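Long-range contact in pumilio homology domain family member 4 (Saccharomyces cerevisiae, PDB 3BWT), which binds messenger RNA through a domain of eight Pumilio repeats, takes part in gene regulation and may affect diploid formation: residues H86-P94 with Y123-G133. Residues are numbered along the deposited sequence; the frame is centred on the assembly and turned at random.
Sequences HFVEISLNP and YTVQLSKDLNG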
# COMPACT_ATOMS: atom_id res chain seq x y z
N HIS A 86 -8.29 7.61 -22.34
CA HIS A 86 -9.40 7.08 -21.57
C HIS A 86 -8.92 6.38 -20.31
O HIS A 86 -9.60 5.52 -19.76
CB HIS A 86 -10.21 6.14 -22.44
CG HIS A 86 -10.73 6.79 -23.67
ND1 HIS A 86 -10.11 6.66 -24.90
CD2 HIS A 86 -11.79 7.61 -23.87
CE1 HIS A 86 -10.78 7.36 -25.80
NE2 HIS A 86 -11.81 7.94 -25.20
N PHE A 87 -7.74 6.76 -19.86
CA PHE A 87 -7.12 6.09 -18.73
C PHE A 87 -7.95 6.22 -17.46
O PHE A 87 -8.00 5.28 -16.67
CB PHE A 87 -5.70 6.60 -18.52
CG PHE A 87 -4.68 5.86 -19.32
CD1 PHE A 87 -5.08 4.86 -20.20
CD2 PHE A 87 -3.34 6.15 -19.20
CE1 PHE A 87 -4.14 4.17 -20.95
CE2 PHE A 87 -2.40 5.47 -19.94
CZ PHE A 87 -2.80 4.47 -20.82
N VAL A 88 -8.59 7.36 -17.25
CA VAL A 88 -9.42 7.54 -16.06
C VAL A 88 -10.58 6.56 -16.07
O VAL A 88 -10.84 5.86 -15.10
CB VAL A 88 -9.97 8.99 -15.94
CG1 VAL A 88 -11.10 9.05 -14.94
CG2 VAL A 88 -8.86 9.95 -15.54
N GLU A 89 -11.29 6.52 -17.19
CA GLU A 89 -12.40 5.60 -17.35
C GLU A 89 -11.94 4.17 -17.09
O GLU A 89 -12.62 3.41 -16.40
CB GLU A 89 -12.98 5.71 -18.75
CG GLU A 89 -14.08 4.71 -19.03
CD GLU A 89 -14.42 4.62 -20.50
OE1 GLU A 89 -14.01 5.51 -21.29
OE2 GLU A 89 -15.09 3.64 -20.86
N ILE A 90 -10.80 3.82 -17.65
CA ILE A 90 -10.27 2.46 -17.56
C ILE A 90 -9.83 2.13 -16.14
O ILE A 90 -10.07 1.04 -15.65
CB ILE A 90 -9.11 2.24 -18.53
CG1 ILE A 90 -9.55 2.56 -19.97
CG2 ILE A 90 -8.59 0.82 -18.45
CD1 ILE A 90 -8.43 2.54 -20.97
N SER A 91 -9.19 3.09 -15.48
CA SER A 91 -8.67 2.91 -14.13
C SER A 91 -9.76 2.78 -13.07
O SER A 91 -9.54 2.18 -12.02
CB SER A 91 -7.75 4.06 -13.76
OG SER A 91 -6.58 4.06 -14.55
N LEU A 92 -10.93 3.37 -13.32
CA LEU A 92 -12.02 3.33 -12.36
C LEU A 92 -12.74 1.98 -12.42
O LEU A 92 -13.38 1.57 -11.45
CB LEU A 92 -13.01 4.46 -12.61
CG LEU A 92 -12.50 5.89 -12.41
CD1 LEU A 92 -13.69 6.85 -12.38
CD2 LEU A 92 -11.68 6.04 -11.13
N ASN A 93 -12.59 1.29 -13.54
CA ASN A 93 -13.23 0.00 -13.80
C ASN A 93 -12.46 -1.16 -13.17
O ASN A 93 -11.23 -1.21 -13.24
CB ASN A 93 -13.37 -0.19 -15.32
CG ASN A 93 -13.97 -1.53 -15.70
OD1 ASN A 93 -13.30 -2.56 -15.69
ND2 ASN A 93 -15.23 -1.51 -16.10
N PRO A 94 -13.18 -2.10 -12.55
CA PRO A 94 -12.52 -3.21 -11.86
C PRO A 94 -11.62 -4.01 -12.82
O PRO A 94 -10.61 -4.54 -12.39
CB PRO A 94 -13.69 -4.09 -11.41
CG PRO A 94 -14.92 -3.31 -11.65
CD PRO A 94 -14.63 -2.32 -12.70
N TYR A 123 -4.48 13.30 -13.39
CA TYR A 123 -5.50 12.68 -12.56
C TYR A 123 -4.96 11.93 -11.35
O TYR A 123 -5.65 11.12 -10.75
CB TYR A 123 -6.33 11.73 -13.42
CG TYR A 123 -6.67 12.33 -14.76
CD1 TYR A 123 -7.63 13.33 -14.87
CD2 TYR A 123 -6.02 11.92 -15.91
CE1 TYR A 123 -7.93 13.89 -16.09
CE2 TYR A 123 -6.31 12.47 -17.12
CZ TYR A 123 -7.26 13.45 -17.21
OH TYR A 123 -7.54 13.99 -18.44
N THR A 124 -3.72 12.23 -10.97
CA THR A 124 -3.03 11.42 -9.97
C THR A 124 -3.75 11.28 -8.61
O THR A 124 -3.83 10.17 -8.07
CB THR A 124 -1.60 11.91 -9.76
OG1 THR A 124 -0.92 11.94 -11.02
CG2 THR A 124 -0.86 10.99 -8.78
N VAL A 125 -4.25 12.37 -8.06
CA VAL A 125 -4.94 12.28 -6.78
C VAL A 125 -6.21 11.44 -6.91
O VAL A 125 -6.43 10.51 -6.14
CB VAL A 125 -5.31 13.66 -6.22
CG1 VAL A 125 -6.33 13.51 -5.14
CG2 VAL A 125 -4.08 14.36 -5.68
N GLN A 126 -7.04 11.79 -7.88
CA GLN A 126 -8.29 11.08 -8.11
C GLN A 126 -8.07 9.57 -8.14
O GLN A 126 -8.81 8.83 -7.49
CB GLN A 126 -8.93 11.56 -9.41
CG GLN A 126 -10.16 10.76 -9.82
CD GLN A 126 -10.78 11.27 -11.13
OE1 GLN A 126 -11.89 10.88 -11.50
NE2 GLN A 126 -10.07 12.16 -11.82
N LEU A 127 -7.06 9.13 -8.88
CA LEU A 127 -6.78 7.71 -9.03
C LEU A 127 -6.15 7.13 -7.79
O LEU A 127 -6.49 6.03 -7.37
CB LEU A 127 -5.90 7.45 -10.23
CG LEU A 127 -6.52 7.91 -11.54
CD1 LEU A 127 -5.75 7.33 -12.71
CD2 LEU A 127 -7.98 7.49 -11.59
N SER A 128 -5.23 7.88 -7.18
CA SER A 128 -4.68 7.47 -5.89
C SER A 128 -5.80 7.20 -4.88
O SER A 128 -5.69 6.30 -4.04
CB SER A 128 -3.72 8.52 -5.35
OG SER A 128 -2.53 8.59 -6.12
N LYS A 129 -6.87 7.98 -4.96
CA LYS A 129 -7.95 7.87 -3.99
C LYS A 129 -9.00 6.86 -4.39
O LYS A 129 -9.91 6.60 -3.62
CB LYS A 129 -8.63 9.21 -3.74
CG LYS A 129 -7.85 10.20 -2.90
CD LYS A 129 -8.70 11.45 -2.68
CE LYS A 129 -7.89 12.55 -2.01
NZ LYS A 129 -8.75 13.69 -1.61
N ASP A 130 -8.88 6.28 -5.57
CA ASP A 130 -9.92 5.37 -6.06
C ASP A 130 -9.65 3.89 -5.77
O ASP A 130 -8.53 3.41 -5.92
CB ASP A 130 -10.15 5.56 -7.57
CG ASP A 130 -11.34 4.78 -8.08
OD1 ASP A 130 -11.98 4.08 -7.27
OD2 ASP A 130 -11.64 4.88 -9.29
N LEU A 131 -10.70 3.17 -5.38
CA LEU A 131 -10.64 1.74 -5.06
C LEU A 131 -9.98 0.90 -6.16
O LEU A 131 -9.27 -0.06 -5.86
CB LEU A 131 -12.03 1.21 -4.80
CG LEU A 131 -12.20 -0.30 -4.83
CD1 LEU A 131 -11.52 -0.95 -3.65
CD2 LEU A 131 -13.68 -0.64 -4.85
N ASN A 132 -10.23 1.25 -7.41
CA ASN A 132 -9.59 0.57 -8.54
C ASN A 132 -8.38 1.35 -9.07
O ASN A 132 -7.38 0.76 -9.49
CB ASN A 132 -10.60 0.33 -9.66
CG ASN A 132 -11.73 -0.60 -9.24
OD1 ASN A 132 -11.49 -1.60 -8.56
ND2 ASN A 132 -12.96 -0.27 -9.63
N GLY A 133 -8.46 2.67 -9.03
CA GLY A 133 -7.45 3.51 -9.63
C GLY A 133 -6.11 3.47 -8.94
O GLY A 133 -5.07 3.60 -9.60
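Two successive Pumilio repeats of the PUM-HD superhelix, the third and the fourth, meet here through the short helices 87-92 and 124-128 and the turns that follow. The two helices run nearly parallel with their axes 10.8 Å from each other, and V88, S91 and L92 meet Y123, Q126 and L127 between them. At the N-terminal end V88 lays CG2 over one face of the Y123 ring, 3.5 Å from the centroid, a CH-pi contact. The other methyl, CG1, lies anti to the backbone N (chi1 165°) and points to Q126 OE1. Midway, L127 spreads its two methyls between neighbours: CD1 sits 3.8 Å from S91 OG, and CD2 lies against L92 CD2. S91 OG itself turns back to F87 O, which also accepts the helical bond from S91 N; L100 of helix 96-106 touches the same serine.

Beyond the helices the contact turns polar. N132 gives ND2 to L92 O at 2.6 Å, and the bond is fairly straight, with an N-H...O angle of 162°. The oxygen lies close to the amide plane, whereas the nitrogen stands above the carbonyl plane of L92. With an alanine here, L92 O would probably lose its amide donor, and no other hydrogen bond would join these two segments. The backbone oxygen of N132 bonds to T97 OG1, also in the third repeat, so this one residue of the fourth repeat is tied to the third through both its side chain and its main chain.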